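PDB 3TQC: pantothenate kinase from Coxiella burnetii, which catalyses the ATP-dependent phosphorylation of (R)-pantothenate to (R)-4'-phosphopantothenate, the first step of coenzyme A biosynthesis. Local coordinates for the interface of chains A and B. Residues are numbered along the deposited sequence; one frame, centred on the assembly and turned at random. Chains: chain A/B, Pantothenate kinase.

Contact 1: the interface of chains A and B. Residues chain A 17, 19, 23-24, 65, 318; chain B 81, 84, 86.
B:Leu84 plugs into an apolar pocket formed by A:Phe19, A:Trp24, A:Leu65 and A:Leu318. It stands at the C-terminal end of helix 52-84 of chain B. Both of its methyls meet A:Phe19 and A:Leu65; CD1 adds A:Leu318 and CD2 adds A:Trp24. CD1 packs tightly on CD2 of A:Leu318, 3.3 Å away. The same methyl meets the tip of the A:Phe19 ring, with CZ at 3.7 Å. A:Leu65 crosses B:Leu84 at about a right angle, and its CD1 is 3.9 Å from B:Leu84 CD1. The other methyl, CD2, points to CZ3 of the A:Trp24 indole.

CE3 of A:Trp24 sits over one face of the A:Phe19 ring, near the rim. The aliphatic chain of B:Lys86 passes on the opposite side, by the rim at CE1; it bends at chi2 (-69°) and is extended beyond. Its CG is 3.8 Å from A:Phe19 CE1. The still shorter approach of its CE is doubtful. To one side, A:Leu17 lays CD1 over the face of the B:Tyr81 phenol ring, 3.4 Å from CZ, in a CH-pi contact.

Polar groups gather at the rim. Water 1, in the plane of the A:Phe19 ring at its edge, joins two backbone carbonyls. It is 2.9 Å from A:Gln23 O and 2.8 Å from B:Leu84 O. The B:Lys86 amine extends toward the A:Gln23 amide without a direct bond. The site fixes the end of one subunit's long helix against strands 16-20 and 313-319 of the other, and probably helps hold the kinase dimer together.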
# COMPACT_ATOMS: atom_id res chain seq x y z
N LEU A 17 -7.55 -13.13 -9.16
CA LEU A 17 -8.72 -13.85 -9.66
C LEU A 17 -9.14 -13.20 -10.96
O LEU A 17 -9.06 -11.98 -11.12
CB LEU A 17 -9.87 -13.79 -8.66
CG LEU A 17 -9.69 -14.54 -7.34
CD1 LEU A 17 -10.95 -14.50 -6.50
CD2 LEU A 17 -9.27 -15.98 -7.57
N PHE A 19 -12.08 -12.92 -14.08
CA PHE A 19 -13.45 -13.15 -14.56
C PHE A 19 -13.68 -12.56 -15.93
O PHE A 19 -13.43 -11.37 -16.14
CB PHE A 19 -14.47 -12.48 -13.63
CG PHE A 19 -14.27 -12.78 -12.19
CD1 PHE A 19 -15.04 -13.75 -11.55
CD2 PHE A 19 -13.35 -12.06 -11.44
CE1 PHE A 19 -14.88 -14.02 -10.21
CE2 PHE A 19 -13.19 -12.33 -10.09
CZ PHE A 19 -13.97 -13.31 -9.48
N GLN A 23 -18.53 -15.14 -16.24
CA GLN A 23 -18.09 -15.57 -14.92
C GLN A 23 -18.43 -14.55 -13.86
O GLN A 23 -18.71 -14.90 -12.72
CB GLN A 23 -16.58 -15.82 -14.91
CG GLN A 23 -16.18 -17.11 -15.56
CD GLN A 23 -14.71 -17.16 -15.89
OE1 GLN A 23 -14.04 -16.13 -15.98
NE2 GLN A 23 -14.19 -18.35 -16.09
N TRP A 24 -18.37 -13.27 -14.23
CA TRP A 24 -18.82 -12.21 -13.35
C TRP A 24 -20.33 -12.37 -13.05
O TRP A 24 -20.77 -12.14 -11.93
CB TRP A 24 -18.50 -10.84 -13.95
CG TRP A 24 -18.67 -9.75 -12.99
CD1 TRP A 24 -19.70 -8.87 -12.93
CD2 TRP A 24 -17.79 -9.43 -11.91
NE1 TRP A 24 -19.51 -8.00 -11.88
CE2 TRP A 24 -18.35 -8.33 -11.24
CE3 TRP A 24 -16.58 -9.96 -11.46
CZ2 TRP A 24 -17.75 -7.76 -10.13
CZ3 TRP A 24 -15.98 -9.39 -10.36
CH2 TRP A 24 -16.57 -8.30 -9.71
N LEU A 65 -19.68 -6.83 -3.99
CA LEU A 65 -18.35 -7.32 -3.66
C LEU A 65 -17.62 -6.31 -2.79
O LEU A 65 -17.03 -6.65 -1.78
CB LEU A 65 -17.55 -7.59 -4.93
CG LEU A 65 -16.10 -8.01 -4.76
CD1 LEU A 65 -16.00 -9.27 -3.93
CD2 LEU A 65 -15.49 -8.20 -6.13
N LEU A 318 -9.20 -9.36 -9.80
CA LEU A 318 -9.38 -9.10 -8.38
C LEU A 318 -8.28 -9.81 -7.62
O LEU A 318 -8.13 -11.03 -7.75
CB LEU A 318 -10.75 -9.60 -7.90
CG LEU A 318 -11.03 -9.56 -6.40
CD1 LEU A 318 -10.88 -8.15 -5.82
CD2 LEU A 318 -12.43 -10.09 -6.12
N TYR B 81 -15.35 -15.34 -2.00
CA TYR B 81 -15.21 -16.42 -2.98
C TYR B 81 -16.51 -17.22 -3.15
O TYR B 81 -16.82 -17.66 -4.26
CB TYR B 81 -14.06 -17.35 -2.60
CG TYR B 81 -12.70 -16.79 -2.89
CD1 TYR B 81 -11.72 -17.57 -3.47
CD2 TYR B 81 -12.39 -15.47 -2.62
CE1 TYR B 81 -10.46 -17.04 -3.74
CE2 TYR B 81 -11.16 -14.95 -2.88
CZ TYR B 81 -10.19 -15.74 -3.44
OH TYR B 81 -8.96 -15.19 -3.70
N LEU B 84 -18.41 -14.81 -5.30
CA LEU B 84 -17.85 -14.72 -6.65
C LEU B 84 -17.88 -16.06 -7.38
O LEU B 84 -17.53 -16.12 -8.56
CB LEU B 84 -16.42 -14.18 -6.62
CG LEU B 84 -16.32 -12.72 -6.21
CD1 LEU B 84 -14.87 -12.36 -5.97
CD2 LEU B 84 -16.91 -11.87 -7.30
N LYS B 86 -15.93 -18.72 -6.77
CA LYS B 86 -14.54 -19.10 -7.06
C LYS B 86 -14.11 -20.20 -6.09
O LYS B 86 -14.29 -20.06 -4.89
CB LYS B 86 -13.61 -17.89 -6.97
CG LYS B 86 -13.68 -16.94 -8.17
CD LYS B 86 -13.10 -17.57 -9.44
CE LYS B 86 -13.16 -16.65 -10.65
NZ LYS B 86 -12.66 -17.34 -11.89
O HOH W 1 -17.30 -16.98 -11.23

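Contact 2: the interface of chains A and B. Residues chain A 17, 65, 68-69, 321; chain B 73, 76-77, 80-81.
A:Ile321, the C-terminal residue of chain A, lies against B:Arg73, B:Leu76, B:Gln77 and B:Tyr81 on helix 52-84 of chain B. Its CB is 3.8 Å from CD of B:Arg73. The CG2 branch reaches the guanidinium nitrogen NH1 of the same arginine at 3.6 Å. CG1 sits between the backbone N and the carbonyl carbon (chi1 58°), which turns this branch toward B:Gln77 and, from above the ring plane, CE2 of B:Tyr81. At the tip, CD1 packs 3.6 Å from B:Leu76 CG and also touches the B:Gln77 backbone.

The chain end is gripped by polar bonds too. A:Ile321 N donates to the phenol OH of B:Tyr81 at 3.1 Å (154° at H). Water 3 links the same hydroxyl to the terminal carboxylate, 2.6 Å from A:Ile321 OXT.

Beyond the tip, B:Leu76 places CD2 over one face of the A:Tyr69 ring, 3.7 Å from CE1. B:Thr80 turns CG2 to A:Phe68 CB, at 3.6 Å. Its OG1 donates to B:Leu76 O, 2.7 Å away, within its own helix. Water 2 connects this OG1 to the A:Tyr69 hydroxyl. The site clamps the C-terminus of one subunit onto the long helix of the other and packs the two helices together, which probably stabilises the dimer.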
# COMPACT_ATOMS: atom_id res chain seq x y z
N LEU A 17 -7.55 -13.13 -9.16
CA LEU A 17 -8.72 -13.85 -9.66
C LEU A 17 -9.14 -13.20 -10.96
O LEU A 17 -9.06 -11.98 -11.12
CB LEU A 17 -9.87 -13.79 -8.66
CG LEU A 17 -9.69 -14.54 -7.34
CD1 LEU A 17 -10.95 -14.50 -6.50
CD2 LEU A 17 -9.27 -15.98 -7.57
N LEU A 65 -19.68 -6.83 -3.99
CA LEU A 65 -18.35 -7.32 -3.66
C LEU A 65 -17.62 -6.31 -2.79
O LEU A 65 -17.03 -6.65 -1.78
CB LEU A 65 -17.55 -7.59 -4.93
CG LEU A 65 -16.10 -8.01 -4.76
CD1 LEU A 65 -16.00 -9.27 -3.93
CD2 LEU A 65 -15.49 -8.20 -6.13
N PHE A 68 -18.78 -6.37 0.80
CA PHE A 68 -18.13 -7.40 1.62
C PHE A 68 -16.85 -6.83 2.28
O PHE A 68 -16.64 -7.02 3.47
CB PHE A 68 -17.77 -8.65 0.79
CG PHE A 68 -18.91 -9.62 0.56
CD1 PHE A 68 -19.42 -10.38 1.59
CD2 PHE A 68 -19.40 -9.83 -0.71
CE1 PHE A 68 -20.45 -11.33 1.37
CE2 PHE A 68 -20.43 -10.73 -0.95
CZ PHE A 68 -20.95 -11.50 0.10
N TYR A 69 -16.02 -6.13 1.51
CA TYR A 69 -14.78 -5.53 2.04
C TYR A 69 -15.03 -4.43 3.07
O TYR A 69 -14.39 -4.39 4.14
CB TYR A 69 -13.92 -4.94 0.91
CG TYR A 69 -13.14 -5.97 0.14
CD1 TYR A 69 -11.74 -6.04 0.24
CD2 TYR A 69 -13.79 -6.89 -0.68
CE1 TYR A 69 -11.01 -7.01 -0.49
CE2 TYR A 69 -13.07 -7.86 -1.40
CZ TYR A 69 -11.69 -7.91 -1.30
OH TYR A 69 -11.00 -8.88 -2.00
N ILE A 321 -7.11 -13.18 -2.15
CA ILE A 321 -6.95 -13.00 -0.72
C ILE A 321 -7.05 -14.36 -0.01
O ILE A 321 -6.96 -14.47 1.22
CB ILE A 321 -7.95 -11.97 -0.15
CG1 ILE A 321 -9.40 -12.35 -0.43
CG2 ILE A 321 -7.66 -10.58 -0.76
CD1 ILE A 321 -10.42 -11.62 0.44
OXT ILE A 321 -7.20 -15.40 -0.70
N ARG B 73 -9.41 -11.59 7.32
CA ARG B 73 -9.07 -11.75 5.90
C ARG B 73 -9.51 -13.14 5.45
O ARG B 73 -10.03 -13.32 4.35
CB ARG B 73 -7.57 -11.55 5.70
CG ARG B 73 -7.05 -11.39 4.26
CD ARG B 73 -7.90 -10.56 3.33
NE ARG B 73 -8.18 -9.20 3.77
CZ ARG B 73 -7.96 -8.09 3.05
NH1 ARG B 73 -7.40 -8.14 1.86
NH2 ARG B 73 -8.30 -6.91 3.55
N LEU B 76 -13.25 -12.99 5.07
CA LEU B 76 -13.54 -12.21 3.87
C LEU B 76 -13.33 -13.06 2.60
O LEU B 76 -14.17 -13.08 1.68
CB LEU B 76 -12.66 -10.96 3.83
CG LEU B 76 -12.82 -10.04 2.62
CD1 LEU B 76 -14.24 -9.49 2.63
CD2 LEU B 76 -11.75 -8.95 2.57
N GLN B 77 -12.20 -13.73 2.55
CA GLN B 77 -11.90 -14.69 1.49
C GLN B 77 -13.05 -15.69 1.35
O GLN B 77 -13.60 -15.84 0.25
CB GLN B 77 -10.57 -15.38 1.79
CG GLN B 77 -10.06 -16.31 0.69
CD GLN B 77 -10.69 -17.69 0.73
OE1 GLN B 77 -11.03 -18.19 1.79
NE2 GLN B 77 -10.88 -18.30 -0.44
N THR B 80 -16.38 -13.79 0.13
CA THR B 80 -16.28 -13.23 -1.22
C THR B 80 -16.12 -14.29 -2.28
O THR B 80 -16.68 -14.17 -3.35
CB THR B 80 -15.14 -12.22 -1.36
OG1 THR B 80 -13.90 -12.83 -0.96
CG2 THR B 80 -15.40 -11.02 -0.51
N TYR B 81 -15.35 -15.34 -2.00
CA TYR B 81 -15.21 -16.42 -2.98
C TYR B 81 -16.51 -17.22 -3.15
O TYR B 81 -16.82 -17.66 -4.26
CB TYR B 81 -14.06 -17.35 -2.60
CG TYR B 81 -12.70 -16.79 -2.89
CD1 TYR B 81 -11.72 -17.57 -3.47
CD2 TYR B 81 -12.39 -15.47 -2.62
CE1 TYR B 81 -10.46 -17.04 -3.74
CE2 TYR B 81 -11.16 -14.95 -2.88
CZ TYR B 81 -10.19 -15.74 -3.44
OH TYR B 81 -8.96 -15.19 -3.70
O HOH W 2 -12.19 -11.14 -2.65
O HOH W 3 -6.93 -16.67 -2.92

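The centres of contact 1 and contact 2, taken over their C-alpha atoms, lie about 9 Å apart. They share A:Leu17, A:Leu65 and B:Tyr81 and form one continuous surface. Helix 52-84 of chain B runs through both. Contact 1 takes its C-terminal end, and contact 2 takes the turns before it. Chain A answers with strand 16-20, its own helix 52-84 and its C-terminal segment. The interface is two-fold symmetric, so both contacts recur with the chains exchanged. Such reciprocal packing suits a dimer, the form known for related bacterial pantothenate kinases.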